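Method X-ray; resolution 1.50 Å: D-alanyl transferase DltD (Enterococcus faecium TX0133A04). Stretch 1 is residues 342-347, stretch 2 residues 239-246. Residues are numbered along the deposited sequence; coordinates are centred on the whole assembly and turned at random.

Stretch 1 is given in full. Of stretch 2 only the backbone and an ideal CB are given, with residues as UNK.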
ATOM      1  N   PHE A 342       1.784  -4.093  19.206  1.00 11.78           N
ATOM      2  CA  PHE A 342       2.350  -3.605  17.951  1.00 11.74           C
ATOM      3  C   PHE A 342       1.283  -3.573  16.867  1.00 13.56           C
ATOM      4  O   PHE A 342       1.181  -2.595  16.116  1.00 13.00           O
ATOM      5  CB  PHE A 342       3.537  -4.484  17.510  1.00 12.99           C
ATOM      6  CG  PHE A 342       4.533  -3.775  16.632  1.00 10.00           C
ATOM      7  CD1 PHE A 342       5.570  -3.054  17.192  1.00  8.93           C
ATOM      8  CD2 PHE A 342       4.445  -3.834  15.259  1.00 11.65           C
ATOM      9  CE1 PHE A 342       6.485  -2.387  16.410  1.00 12.64           C
ATOM     10  CE2 PHE A 342       5.360  -3.165  14.471  1.00 14.00           C
ATOM     11  CZ  PHE A 342       6.382  -2.450  15.049  1.00 11.39           C
ATOM     12  N   MET A 343       0.475  -4.632  16.783  1.00 11.04           N
ATOM     13  CA  MET A 343      -0.635  -4.734  15.851  1.00 10.25           C
ATOM     14  C   MET A 343      -1.941  -4.567  16.611  1.00 12.93           C
ATOM     15  O   MET A 343      -2.046  -4.937  17.784  1.00 16.58           O
ATOM     16  CB  MET A 343      -0.629  -6.090  15.149  1.00 14.06           C
ATOM     17  CG  MET A 343       0.721  -6.454  14.614  1.00 11.95           C
ATOM     18  SD  MET A 343       1.257  -5.319  13.351  1.00 15.24           S
ATOM     19  CE  MET A 343       0.248  -5.877  11.994  1.00 15.95           C
ATOM     20  N   GLU A 344      -2.924  -3.968  15.934  1.00 11.91           N
ATOM     21  CA  GLU A 344      -4.264  -3.817  16.486  1.00 13.82           C
ATOM     22  C   GLU A 344      -5.020  -5.136  16.445  1.00 13.94           C
ATOM     23  O   GLU A 344      -5.849  -5.401  17.319  1.00 15.39           O
ATOM     24  CB  GLU A 344      -5.023  -2.737  15.696  1.00 15.02           C
ATOM     25  CG  GLU A 344      -6.387  -2.410  16.278  1.00 20.54           C
ATOM     26  CD  GLU A 344      -7.127  -1.326  15.526  1.00 21.49           C
ATOM     27  OE1 GLU A 344      -8.158  -1.627  14.876  1.00 20.71           O
ATOM     28  OE2 GLU A 344      -6.684  -0.167  15.623  1.00 21.96           O
ATOM     29  N   ASP A 345      -4.733  -5.976  15.459  1.00 14.63           N
ATOM     30  CA  ASP A 345      -5.457  -7.228  15.271  1.00 15.25           C
ATOM     31  C   ASP A 345      -4.526  -8.210  14.572  1.00 17.45           C
ATOM     32  O   ASP A 345      -3.322  -8.231  14.847  1.00 22.48           O
ATOM     33  CB  ASP A 345      -6.752  -6.968  14.505  1.00 17.85           C
ATOM     34  CG  ASP A 345      -6.528  -6.207  13.217  1.00 20.61           C
ATOM     35  OD1 ASP A 345      -5.504  -6.468  12.558  1.00 19.62           O
ATOM     36  OD2 ASP A 345      -7.362  -5.334  12.872  1.00 24.22           O
ATOM     37  N   THR A 346      -5.060  -9.033  13.684  1.00 18.76           N
ATOM     38  CA  THR A 346      -4.253 -10.079  13.074  1.00 21.93           C
ATOM     39  C   THR A 346      -3.408  -9.606  11.901  1.00 21.63           C
ATOM     40  O   THR A 346      -2.539 -10.352  11.439  1.00 25.94           O
ATOM     41  CB  THR A 346      -5.168 -11.162  12.522  1.00 22.67           C
ATOM     42  OG1 THR A 346      -6.091 -10.558  11.608  1.00 20.40           O
ATOM     43  CG2 THR A 346      -5.937 -11.822  13.628  1.00 15.35           C
ATOM     44  N   ILE A 347      -3.642  -8.421  11.371  1.00 22.17           N
ATOM     45  CA  ILE A 347      -2.843  -8.053  10.217  1.00 24.49           C
ATOM     46  C   ILE A 347      -2.503  -6.574  10.192  1.00 20.27           C
ATOM     47  O   ILE A 347      -1.618  -6.155   9.438  1.00 23.44           O
ATOM     48  CB  ILE A 347      -3.533  -8.471   8.899  1.00 22.93           C
ATOM     49  CG1 ILE A 347      -4.920  -7.831   8.807  1.00 25.08           C
ATOM     50  CG2 ILE A 347      -3.603 -10.001   8.781  1.00 33.28           C
ATOM     51  CD1 ILE A 347      -5.451  -7.754   7.400  1.00 31.47           C
ATOM     52  N   UNK A 239      -5.171 -13.184  22.816  1.00 13.78           N
ATOM     53  CA  UNK A 239      -4.283 -13.028  21.678  1.00 11.35           C
ATOM     54  C   UNK A 239      -3.796 -11.605  21.470  1.00 14.71           C
ATOM     55  O   UNK A 239      -3.061 -11.355  20.510  1.00 19.26           O
ATOM     56  CB  UNK A 239      -4.990 -13.510  20.410  1.00 11.35           C
ATOM     57  N   UNK A 240      -4.200 -10.665  22.311  1.00 12.67           N
ATOM     58  CA  UNK A 240      -3.806  -9.288  22.094  1.00 13.70           C
ATOM     59  C   UNK A 240      -4.557  -8.594  20.984  1.00 15.88           C
ATOM     60  O   UNK A 240      -4.063  -7.596  20.447  1.00 16.79           O
ATOM     61  CB  UNK A 240      -2.307  -9.228  21.796  1.00 13.70           C
ATOM     62  N   UNK A 241      -5.742  -9.089  20.626  1.00 13.05           N
ATOM     63  CA  UNK A 241      -6.540  -8.512  19.552  1.00 12.48           C
ATOM     64  C   UNK A 241      -7.494  -7.473  20.125  1.00 14.98           C
ATOM     65  O   UNK A 241      -8.006  -7.628  21.238  1.00 13.46           O
ATOM     66  CB  UNK A 241      -7.313  -9.599  18.802  1.00 12.48           C
ATOM     67  N   UNK A 242      -7.727  -6.405  19.369  1.00 13.93           N
ATOM     68  CA  UNK A 242      -8.693  -5.406  19.804  1.00 12.54           C
ATOM     69  C   UNK A 242     -10.040  -6.078  20.041  1.00 12.23           C
ATOM     70  O   UNK A 242     -10.496  -6.875  19.214  1.00 14.19           O
ATOM     71  CB  UNK A 242      -8.820  -4.282  18.774  1.00 12.54           C
ATOM     72  N   UNK A 243     -10.684  -5.733  21.163  1.00 14.24           N
ATOM     73  CA  UNK A 243     -11.915  -6.400  21.583  1.00 15.01           C
ATOM     74  C   UNK A 243     -12.952  -6.510  20.463  1.00 16.90           C
ATOM     75  O   UNK A 243     -13.483  -7.597  20.220  1.00 16.31           O
ATOM     76  CB  UNK A 243     -12.525  -5.651  22.769  1.00 15.01           C
ATOM     77  N   UNK A 244     -13.275  -5.406  19.775  1.00 16.87           N
ATOM     78  CA  UNK A 244     -14.364  -5.495  18.799  1.00 17.84           C
ATOM     79  C   UNK A 244     -13.979  -6.373  17.611  1.00 17.35           C
ATOM     80  O   UNK A 244     -14.836  -7.068  17.054  1.00 19.04           O
ATOM     81  CB  UNK A 244     -14.753  -4.098  18.310  1.00 17.84           C
ATOM     82  N   UNK A 245     -12.699  -6.385  17.239  1.00 14.94           N
ATOM     83  CA  UNK A 245     -12.242  -7.273  16.179  1.00 14.33           C
ATOM     84  C   UNK A 245     -12.410  -8.725  16.597  1.00 15.20           C
ATOM     85  O   UNK A 245     -12.894  -9.558  15.824  1.00 16.28           O
ATOM     86  CB  UNK A 245     -10.781  -6.985  15.825  1.00 14.33           C
ATOM     87  N   UNK A 246     -12.010  -9.051  17.822  1.00 13.72           N
ATOM     88  CA  UNK A 246     -12.158 -10.420  18.285  1.00 13.87           C
ATOM     89  C   UNK A 246     -13.626 -10.833  18.272  1.00 15.42           C
ATOM     90  O   UNK A 246     -13.988 -11.888  17.732  1.00 15.42           O
ATOM     91  CB  UNK A 246     -11.571 -10.577  19.689  1.00 13.87           C
TER

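Position 239 lies out of reach of stretch 1: nothing of that stretch comes within 5.5 Å of its ideal CB, so the visible atoms set no preference. The deposited residue is Phe239, whose ring stays clear of the contact.

At position 240 the backbone is more telling. Its phi/psi of 76/22° falls in the left-handed region, which favours glycine, with asparagine or aspartate as the usual alternatives; stretch 1 would not obstruct a CB here. The residue is Gly240, and its contribution is its carbonyl. Gly240 O and Met343 O lie 4.3 Å apart, two acceptors that cannot bond to each other, and a water bridges them, its O 2.5 Å from Gly240 O and 2.7 Å from Met343 O.

Position 241 has an extended backbone (-92/144°), and its CA-to-CB bond runs sideways to stretch 1, with the ideal CB 4.6 Å from Asp345 CA. A short side chain would leave the backbone at Asp345 and the methyl of Thr346 largely uncovered from here, whereas a flexible aliphatic one, such as leucine or methionine, could bend onto them. The residue is Leu241. With chi1 m and chi2 t, its end comes nearer than its CB: Leu241 CD2 is 3.5 Å from Asp345 C and 3.8 Å from Thr346 CG2, packing against both main chain and methyl.

The CA-to-CB bond of position 242 points toward stretch 1, and the ideal CB sits 3.5 Å from Glu344 O. That carbonyl is already engaged by the backbone, since the amide N of 242 donates to Glu344 O at 3.0 Å and 153°, a bond available to any residue except proline. Serine, threonine, aspartate or asparagine would be conventional at this N-cap position, while a long chain could run beside the Glu344 side chain. The latter is found: Lys242 passes with its CD 3.6 Å from Glu344 CD, then leads away, and its NZ forms a salt bridge with OD1 of residue 244 at 2.9 Å.

Position 243 opens the helix with CA-to-CB pointing away, so stretch 1 makes no demand; the residue is Asn243, whose amide is bonded elsewhere in the structure. Position 244 points sideways with no close neighbour in stretch 1, and a polar or acidic residue suits the first turn. Asp244 receives the lysine, and its OD1 also accepts a weak bond from the amide N of 245 at 2.8 Å.

Position 245 points toward stretch 1, its ideal CB 4.2 Å from Asp345 CB. Here stretch 1 offers a methylene, with Thr346 beyond, so a leucine, methionine or aromatic side chain could cover it. Phe245 lays a ring face against Asp345: Asp345 CB is 3.4 Å from the centroid of the Phe245 ring, 6° off the normal, a CH-pi contact. Phe245 CZ reaches to 3.5 Å from Thr346 OG1.

Position 246 points sideways and is unconstrained by stretch 1. It is Tyr246, its side chain leading away while its amide N bonds to Lys242 O at 3.0 Å.

Stretch 2, residues 239-246: FGLKNDFY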
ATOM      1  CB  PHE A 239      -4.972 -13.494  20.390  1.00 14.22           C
ATOM      2  CG  PHE A 239      -5.477 -14.895  20.452  1.00 11.53           C
ATOM      3  CD1 PHE A 239      -4.602 -15.944  20.586  1.00 17.09           C
ATOM      4  CD2 PHE A 239      -6.832 -15.160  20.365  1.00 14.24           C
ATOM      5  CE1 PHE A 239      -5.074 -17.249  20.645  1.00 16.07           C
ATOM      6  CE2 PHE A 239      -7.309 -16.453  20.418  1.00 15.70           C
ATOM      7  CZ  PHE A 239      -6.428 -17.499  20.561  1.00 14.05           C
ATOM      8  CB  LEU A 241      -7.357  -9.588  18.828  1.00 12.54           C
ATOM      9  CG  LEU A 241      -6.575 -10.769  18.267  1.00 14.32           C
ATOM     10  CD1 LEU A 241      -7.505 -11.878  17.772  1.00 14.82           C
ATOM     11  CD2 LEU A 241      -5.670 -10.317  17.139  1.00 18.70           C
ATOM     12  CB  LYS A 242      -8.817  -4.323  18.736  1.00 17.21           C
ATOM     13  CG  LYS A 242      -9.673  -3.163  19.154  1.00 15.83           C
ATOM     14  CD  LYS A 242      -9.395  -1.924  18.313  1.00 21.64           C
ATOM     15  CE  LYS A 242     -10.245  -0.762  18.775  1.00 28.03           C
ATOM     16  NZ  LYS A 242     -11.692  -1.008  18.566  1.00 37.04           N
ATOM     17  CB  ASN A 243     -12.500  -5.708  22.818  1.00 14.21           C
ATOM     18  CG  ASN A 243     -11.672  -5.951  24.060  1.00 17.43           C
ATOM     19  OD1 ASN A 243     -10.665  -6.650  24.016  1.00 17.27           O
ATOM     20  ND2 ASN A 243     -12.093  -5.369  25.178  1.00 24.35           N
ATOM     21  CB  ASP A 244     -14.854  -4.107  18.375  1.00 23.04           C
ATOM     22  CG  ASP A 244     -13.807  -3.305  17.633  1.00 36.42           C
ATOM     23  OD1 ASP A 244     -12.609  -3.600  17.778  1.00 30.45           O
ATOM     24  OD2 ASP A 244     -14.186  -2.356  16.909  1.00 46.08           O
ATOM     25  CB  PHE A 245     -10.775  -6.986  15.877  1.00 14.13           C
ATOM     26  CG  PHE A 245     -10.211  -7.803  14.748  1.00 14.65           C
ATOM     27  CD1 PHE A 245      -9.740  -9.085  14.964  1.00 15.77           C
ATOM     28  CD2 PHE A 245     -10.154  -7.287  13.467  1.00 19.38           C
ATOM     29  CE1 PHE A 245      -9.208  -9.821  13.923  1.00 17.53           C
ATOM     30  CE2 PHE A 245      -9.622  -8.024  12.430  1.00 22.14           C
ATOM     31  CZ  PHE A 245      -9.156  -9.289  12.655  1.00 20.44           C
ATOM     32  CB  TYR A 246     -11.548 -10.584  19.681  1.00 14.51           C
ATOM     33  CG  TYR A 246     -11.710 -12.008  20.180  1.00 15.82           C
ATOM     34  CD1 TYR A 246     -10.887 -13.026  19.706  1.00 15.11           C
ATOM     35  CD2 TYR A 246     -12.709 -12.339  21.088  1.00 15.76           C
ATOM     36  CE1 TYR A 246     -11.044 -14.321  20.123  1.00 17.30           C
ATOM     37  CE2 TYR A 246     -12.866 -13.644  21.516  1.00 18.30           C
ATOM     38  CZ  TYR A 246     -12.023 -14.623  21.025  1.00 19.39           C
ATOM     39  OH  TYR A 246     -12.132 -15.936  21.403  1.00 22.09           O
TER
HETATM   40  O   HOH W   1      -2.032  -6.232  20.129  1.00 25.61           O
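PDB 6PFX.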